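Local coordinates for putative hexose oxidase (Nonomuraea sp. ATCC 39727, PDB 5AWV), which probably oxidises a sugar of glycopeptide antibiotics such as teicoplanin, which it binds, using a covalently attached FAD, at residues Q379-I393 and K440-Y453. Numbering follows the deposited sequence.
Sequences QIQAVYENMTHMDGI and KHLTWVRKLYADVY. With MAN (alpha-D-mannopyranose), chain B.
Helices 379-387 and 440-452 pack antiparallel, their axes 8.7 Å apart at 163°, as a helix pair beside the seven-stranded antiparallel sheet of this berberine bridge enzyme-like flavoprotein; V452, H441 and V445 also touch strand 424-432. V452 CG2 meets V383 CG2 at 3.8 Å and lies near the methyl of A382, while L448 CD1 rests on N386 CB. At the centre, the buried amide of N386 is held through both its ends. Its ND2 donates almost straight (164°) to D451 OD2 at 3.0 Å, on the anti side of the carboxylate, and also bonds A382 O within its own helix; OD1 accepts from K447 NZ, which closes the group through a salt bridge to D451 OD2. The amide is thus fixed in rotation. Farther along, W444, its CG anti to the backbone N (chi1 180°), reaches across to the backbone of N386 and H389. I393 CG1 lies over the five-membered ring, 4.1 Å from its centroid, and I393 CD1 covers a face of H441, whose ND1 bonds N437 O. M387 SD makes a Met-aromatic contact at the indole edge, 3.7 Å from W444 CH2. W444 NE1 donates to N386 O in the ring plane at 3.1 Å, and weakly to H389 O.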
loop_
_atom_site.group_PDB
_atom_site.type_symbol
_atom_site.label_atom_id
_atom_site.label_comp_id
_atom_site.label_asym_id
_atom_site.label_seq_id
_atom_site.Cartn_x
_atom_site.Cartn_y
_atom_site.Cartn_z
ATOM N N GLN A 379 -1.778 27.610 -10.612
ATOM C CA GLN A 379 -1.958 26.165 -10.591
ATOM C C GLN A 379 -3.399 25.790 -10.633
ATOM O O GLN A 379 -3.785 24.867 -11.323
ATOM C CB GLN A 379 -1.249 25.562 -9.371
ATOM C CG GLN A 379 0.306 25.621 -9.487
ATOM C CD GLN A 379 1.028 25.000 -8.304
ATOM O OE1 GLN A 379 1.889 24.154 -8.477
ATOM N NE2 GLN A 379 0.698 25.412 -7.137
ATOM N N ILE A 380 -4.237 26.535 -9.906
ATOM C CA ILE A 380 -5.647 26.227 -9.986
ATOM C C ILE A 380 -6.175 26.464 -11.429
ATOM O O ILE A 380 -7.040 25.713 -11.901
ATOM C CB ILE A 380 -6.442 27.025 -8.951
ATOM C CG1 ILE A 380 -6.071 26.514 -7.537
ATOM C CG2 ILE A 380 -7.907 27.010 -9.200
ATOM C CD1 ILE A 380 -6.571 27.363 -6.435
ATOM N N GLN A 381 -5.706 27.541 -12.051
ATOM C CA GLN A 381 -6.043 27.828 -13.448
ATOM C C GLN A 381 -5.735 26.616 -14.334
ATOM O O GLN A 381 -6.541 26.207 -15.156
ATOM C CB GLN A 381 -5.282 29.081 -13.919
ATOM C CG GLN A 381 -5.771 29.663 -15.269
ATOM C CD GLN A 381 -4.911 30.830 -15.832
ATOM O OE1 GLN A 381 -3.662 30.829 -15.726
ATOM N NE2 GLN A 381 -5.583 31.838 -16.468
ATOM N N ALA A 382 -4.522 26.056 -14.163
ATOM C CA ALA A 382 -4.085 24.897 -14.938
ATOM C C ALA A 382 -4.934 23.671 -14.685
ATOM O O ALA A 382 -5.293 22.976 -15.640
ATOM C CB ALA A 382 -2.628 24.600 -14.677
ATOM N N VAL A 383 -5.329 23.443 -13.418
ATOM C CA VAL A 383 -6.235 22.345 -13.167
ATOM C C VAL A 383 -7.599 22.534 -13.928
ATOM O O VAL A 383 -8.137 21.605 -14.560
ATOM C CB VAL A 383 -6.484 22.180 -11.656
ATOM C CG1 VAL A 383 -7.558 21.213 -11.394
ATOM C CG2 VAL A 383 -5.191 21.771 -10.918
ATOM N N TYR A 384 -8.193 23.729 -13.758
ATOM C CA TYR A 384 -9.506 24.015 -14.425
ATOM C C TYR A 384 -9.392 23.785 -15.894
ATOM O O TYR A 384 -10.258 23.143 -16.444
ATOM C CB TYR A 384 -9.969 25.423 -14.158
ATOM C CG TYR A 384 -11.360 25.656 -14.661
ATOM C CD1 TYR A 384 -12.412 25.077 -14.026
ATOM C CD2 TYR A 384 -11.622 26.464 -15.788
ATOM C CE1 TYR A 384 -13.704 25.245 -14.423
ATOM C CE2 TYR A 384 -12.936 26.648 -16.212
ATOM C CZ TYR A 384 -13.951 26.023 -15.532
ATOM O OH TYR A 384 -15.251 26.110 -15.866
ATOM N N GLU A 385 -8.358 24.329 -16.516
ATOM C CA GLU A 385 -8.170 24.242 -17.936
ATOM C C GLU A 385 -8.105 22.810 -18.426
ATOM O O GLU A 385 -8.807 22.443 -19.358
ATOM C CB GLU A 385 -6.937 25.054 -18.383
ATOM C CG GLU A 385 -6.275 24.730 -19.749
ATOM C CD GLU A 385 -7.219 24.618 -20.929
ATOM O OE1 GLU A 385 -6.877 23.922 -21.947
ATOM O OE2 GLU A 385 -8.324 25.242 -20.848
ATOM N N ASN A 386 -7.252 21.957 -17.809
ATOM C CA ASN A 386 -7.189 20.590 -18.249
ATOM C C ASN A 386 -8.428 19.770 -17.903
ATOM O O ASN A 386 -8.895 18.870 -18.675
ATOM C CB ASN A 386 -5.818 20.002 -17.733
ATOM C CG ASN A 386 -4.644 20.620 -18.390
ATOM O OD1 ASN A 386 -4.263 20.204 -19.464
ATOM N ND2 ASN A 386 -4.048 21.609 -17.804
ATOM N N MET A 387 -9.060 20.049 -16.758
ATOM C CA MET A 387 -10.244 19.290 -16.386
ATOM C C MET A 387 -11.494 19.611 -17.265
ATOM O O MET A 387 -12.450 18.852 -17.247
ATOM C CB MET A 387 -10.621 19.542 -14.904
ATOM C CG MET A 387 -9.755 18.817 -13.855
ATOM S SD MET A 387 -9.572 17.057 -14.127
ATOM C CE MET A 387 -11.278 16.544 -14.027
ATOM N N THR A 388 -11.505 20.782 -17.893
ATOM C CA THR A 388 -12.588 21.170 -18.780
ATOM C C THR A 388 -12.315 20.855 -20.231
ATOM O O THR A 388 -13.184 21.119 -21.053
ATOM C CB THR A 388 -12.951 22.669 -18.593
ATOM O OG1 THR A 388 -11.811 23.510 -18.695
ATOM C CG2 THR A 388 -13.546 22.849 -17.301
ATOM N N HIS A 389 -11.153 20.272 -20.542
ATOM C CA HIS A 389 -10.723 19.876 -21.887
ATOM C C HIS A 389 -10.207 18.451 -21.915
ATOM O O HIS A 389 -9.020 18.156 -22.033
ATOM C CB HIS A 389 -9.784 20.926 -22.423
ATOM C CG HIS A 389 -10.522 22.234 -22.569
ATOM N ND1 HIS A 389 -10.356 23.298 -21.699
ATOM C CD2 HIS A 389 -11.569 22.566 -23.380
ATOM C CE1 HIS A 389 -11.214 24.261 -22.023
ATOM N NE2 HIS A 389 -11.950 23.847 -23.050
ATOM N N MET A 390 -11.168 17.567 -21.740
ATOM C CA MET A 390 -10.892 16.134 -21.620
ATOM C C MET A 390 -11.757 15.322 -22.571
ATOM O O MET A 390 -12.370 14.315 -22.207
ATOM C CB MET A 390 -10.994 15.707 -20.125
ATOM C CG MET A 390 -12.318 15.764 -19.427
ATOM S SD MET A 390 -11.998 15.727 -17.600
ATOM C CE MET A 390 -11.839 14.002 -17.420
ATOM N N ASP A 391 -11.833 15.783 -23.818
ATOM C CA ASP A 391 -12.553 15.035 -24.831
ATOM C C ASP A 391 -11.768 13.761 -25.137
ATOM O O ASP A 391 -10.566 13.795 -25.331
ATOM C CB ASP A 391 -12.735 15.873 -26.104
ATOM C CG ASP A 391 -13.817 16.977 -25.938
ATOM O OD1 ASP A 391 -14.719 16.823 -25.069
ATOM O OD2 ASP A 391 -13.771 17.996 -26.681
ATOM N N GLY A 392 -12.477 12.660 -25.121
ATOM C CA GLY A 392 -11.900 11.343 -25.367
ATOM C C GLY A 392 -11.345 10.677 -24.113
ATOM O O GLY A 392 -10.922 9.539 -24.168
ATOM N N ILE A 393 -11.400 11.358 -22.979
ATOM C CA ILE A 393 -10.835 10.826 -21.740
ATOM C C ILE A 393 -11.914 10.133 -21.000
ATOM O O ILE A 393 -12.913 10.772 -20.642
ATOM C CB ILE A 393 -10.241 11.941 -20.864
ATOM C CG1 ILE A 393 -9.280 12.761 -21.691
ATOM C CG2 ILE A 393 -9.661 11.327 -19.569
ATOM C CD1 ILE A 393 -8.169 11.895 -22.319
ATOM N N LYS A 440 -3.566 8.529 -25.692
ATOM C CA LYS A 440 -4.357 9.771 -25.559
ATOM C C LYS A 440 -4.575 10.151 -24.034
ATOM O O LYS A 440 -4.520 11.339 -23.655
ATOM C CB LYS A 440 -5.691 9.562 -26.244
ATOM C CG LYS A 440 -6.539 10.782 -26.347
ATOM C CD LYS A 440 -7.885 10.404 -26.973
ATOM C CE LYS A 440 -8.837 11.602 -27.026
ATOM N NZ LYS A 440 -8.418 12.725 -27.922
ATOM N N HIS A 441 -4.797 9.140 -23.208
ATOM C CA HIS A 441 -4.932 9.356 -21.753
ATOM C C HIS A 441 -3.600 9.722 -21.080
ATOM O O HIS A 441 -3.564 10.624 -20.273
ATOM C CB HIS A 441 -5.504 8.179 -21.080
ATOM C CG HIS A 441 -6.909 7.886 -21.451
ATOM N ND1 HIS A 441 -7.269 7.467 -22.718
ATOM C CD2 HIS A 441 -8.053 7.957 -20.732
ATOM C CE1 HIS A 441 -8.577 7.292 -22.761
ATOM N NE2 HIS A 441 -9.076 7.582 -21.576
ATOM N N LEU A 442 -2.507 9.045 -21.426
ATOM C CA LEU A 442 -1.205 9.434 -20.957
ATOM C C LEU A 442 -0.925 10.862 -21.318
ATOM O O LEU A 442 -0.403 11.616 -20.518
ATOM C CB LEU A 442 -0.105 8.527 -21.503
ATOM C CG LEU A 442 -0.145 7.045 -21.019
ATOM C CD1 LEU A 442 1.075 6.269 -21.491
ATOM C CD2 LEU A 442 -0.248 6.885 -19.512
ATOM N N THR A 443 -1.233 11.239 -22.548
ATOM C CA THR A 443 -1.004 12.600 -22.981
ATOM C C THR A 443 -1.705 13.641 -22.113
ATOM O O THR A 443 -1.111 14.647 -21.744
ATOM C CB THR A 443 -1.399 12.766 -24.485
ATOM O OG1 THR A 443 -0.482 11.983 -25.281
ATOM C CG2 THR A 443 -1.301 14.209 -24.897
ATOM N N TRP A 444 -2.961 13.368 -21.839
ATOM C CA TRP A 444 -3.826 14.256 -21.077
ATOM C C TRP A 444 -3.302 14.428 -19.631
ATOM O O TRP A 444 -3.138 15.506 -19.137
ATOM C CB TRP A 444 -5.236 13.685 -21.117
ATOM C CG TRP A 444 -6.149 14.574 -20.338
ATOM C CD1 TRP A 444 -6.697 15.733 -20.764
ATOM C CD2 TRP A 444 -6.501 14.445 -18.931
ATOM N NE1 TRP A 444 -7.424 16.339 -19.739
ATOM C CE2 TRP A 444 -7.347 15.558 -18.610
ATOM C CE3 TRP A 444 -6.252 13.469 -17.946
ATOM C CZ2 TRP A 444 -7.865 15.784 -17.302
ATOM C CZ3 TRP A 444 -6.816 13.654 -16.647
ATOM C CH2 TRP A 444 -7.605 14.817 -16.344
ATOM N N VAL A 445 -3.022 13.324 -18.946
ATOM C CA VAL A 445 -2.587 13.442 -17.524
ATOM C C VAL A 445 -1.206 14.092 -17.418
ATOM O O VAL A 445 -0.954 14.907 -16.496
ATOM C CB VAL A 445 -2.696 12.048 -16.844
ATOM C CG1 VAL A 445 -1.510 11.150 -17.191
ATOM C CG2 VAL A 445 -2.845 12.198 -15.364
ATOM N N ARG A 446 -0.314 13.794 -18.388
ATOM C CA ARG A 446 0.981 14.380 -18.428
ATOM C C ARG A 446 0.919 15.869 -18.718
ATOM O O ARG A 446 1.685 16.639 -18.142
ATOM C CB ARG A 446 1.952 13.686 -19.394
ATOM C CG ARG A 446 2.295 12.290 -18.961
ATOM C CD ARG A 446 2.904 11.483 -20.084
ATOM N NE ARG A 446 3.502 10.271 -19.530
ATOM C CZ ARG A 446 3.805 9.188 -20.227
ATOM N NH1 ARG A 446 3.605 9.135 -21.542
ATOM N NH2 ARG A 446 4.346 8.158 -19.604
ATOM N N LYS A 447 -0.040 16.294 -19.537
ATOM C CA LYS A 447 -0.168 17.746 -19.793
ATOM C C LYS A 447 -0.684 18.407 -18.502
ATOM O O LYS A 447 -0.195 19.434 -18.145
ATOM C CB LYS A 447 -1.093 18.055 -21.019
ATOM C CG LYS A 447 -1.223 19.520 -21.343
ATOM C CD LYS A 447 -2.231 19.777 -22.485
ATOM C CE LYS A 447 -2.314 21.299 -22.716
ATOM N NZ LYS A 447 -3.273 21.904 -21.730
ATOM N N LEU A 448 -1.714 17.838 -17.887
ATOM C CA LEU A 448 -2.266 18.326 -16.618
ATOM C C LEU A 448 -1.153 18.554 -15.573
ATOM O O LEU A 448 -1.005 19.656 -14.988
ATOM C CB LEU A 448 -3.300 17.356 -16.118
ATOM C CG LEU A 448 -3.734 17.462 -14.640
ATOM C CD1 LEU A 448 -4.381 18.792 -14.380
ATOM C CD2 LEU A 448 -4.717 16.340 -14.348
ATOM N N TYR A 449 -0.271 17.539 -15.463
ATOM C CA TYR A 449 0.776 17.568 -14.453
ATOM C C TYR A 449 1.800 18.580 -14.777
ATOM O O TYR A 449 2.104 19.397 -13.950
ATOM C CB TYR A 449 1.383 16.162 -14.314
ATOM C CG TYR A 449 2.245 15.916 -13.109
ATOM C CD1 TYR A 449 1.663 15.480 -11.926
ATOM C CD2 TYR A 449 3.626 15.836 -13.250
ATOM C CE1 TYR A 449 2.436 15.044 -10.850
ATOM C CE2 TYR A 449 4.424 15.424 -12.188
ATOM C CZ TYR A 449 3.815 15.057 -10.974
ATOM O OH TYR A 449 4.601 14.655 -9.918
ATOM N N ALA A 450 2.300 18.567 -16.028
ATOM C CA ALA A 450 3.302 19.515 -16.493
ATOM C C ALA A 450 2.783 20.968 -16.434
ATOM O O ALA A 450 3.525 21.870 -16.044
ATOM C CB ALA A 450 3.750 19.175 -17.911
ATOM N N ASP A 451 1.494 21.173 -16.673
ATOM C CA ASP A 451 0.948 22.577 -16.628
ATOM C C ASP A 451 0.911 23.033 -15.183
ATOM O O ASP A 451 1.349 24.169 -14.813
ATOM C CB ASP A 451 -0.443 22.669 -17.208
ATOM C CG ASP A 451 -0.475 22.527 -18.746
ATOM O OD1 ASP A 451 0.572 22.478 -19.407
ATOM O OD2 ASP A 451 -1.567 22.405 -19.273
ATOM N N VAL A 452 0.421 22.157 -14.325
ATOM C CA VAL A 452 0.399 22.503 -12.900
ATOM C C VAL A 452 1.780 22.850 -12.382
ATOM O O VAL A 452 1.937 23.854 -11.707
ATOM C CB VAL A 452 -0.265 21.366 -12.072
ATOM C CG1 VAL A 452 -0.093 21.571 -10.585
ATOM C CG2 VAL A 452 -1.705 21.277 -12.412
ATOM N N TYR A 453 2.783 22.044 -12.763
ATOM C CA TYR A 453 4.135 22.188 -12.261
ATOM C C TYR A 453 5.052 22.918 -13.260
ATOM O O TYR A 453 6.281 22.824 -13.151
ATOM C CB TYR A 453 4.719 20.831 -11.793
ATOM C CG TYR A 453 3.895 20.252 -10.621
ATOM C CD1 TYR A 453 3.852 20.896 -9.372
ATOM C CD2 TYR A 453 3.122 19.125 -10.793
ATOM C CE1 TYR A 453 3.087 20.390 -8.323
ATOM C CE2 TYR A 453 2.320 18.672 -9.751
ATOM C CZ TYR A 453 2.341 19.288 -8.553
ATOM O OH TYR A 453 1.522 18.772 -7.553
HETATM C C1 MAN B . -7.738 33.311 -20.587
HETATM C C2 MAN B . -8.021 32.788 -19.172
HETATM C C3 MAN B . -7.770 31.289 -19.107
HETATM C C4 MAN B . -8.604 30.581 -20.208
HETATM C C5 MAN B . -8.241 31.078 -21.645
HETATM C C6 MAN B . -9.028 30.296 -22.748
HETATM O O2 MAN B . -9.342 33.016 -18.861
HETATM O O3 MAN B . -8.124 30.772 -17.741
HETATM O O4 MAN B . -8.266 29.269 -20.072
HETATM O O5 MAN B . -8.424 32.528 -21.699
HETATM O O6 MAN B . -10.380 30.839 -22.882
#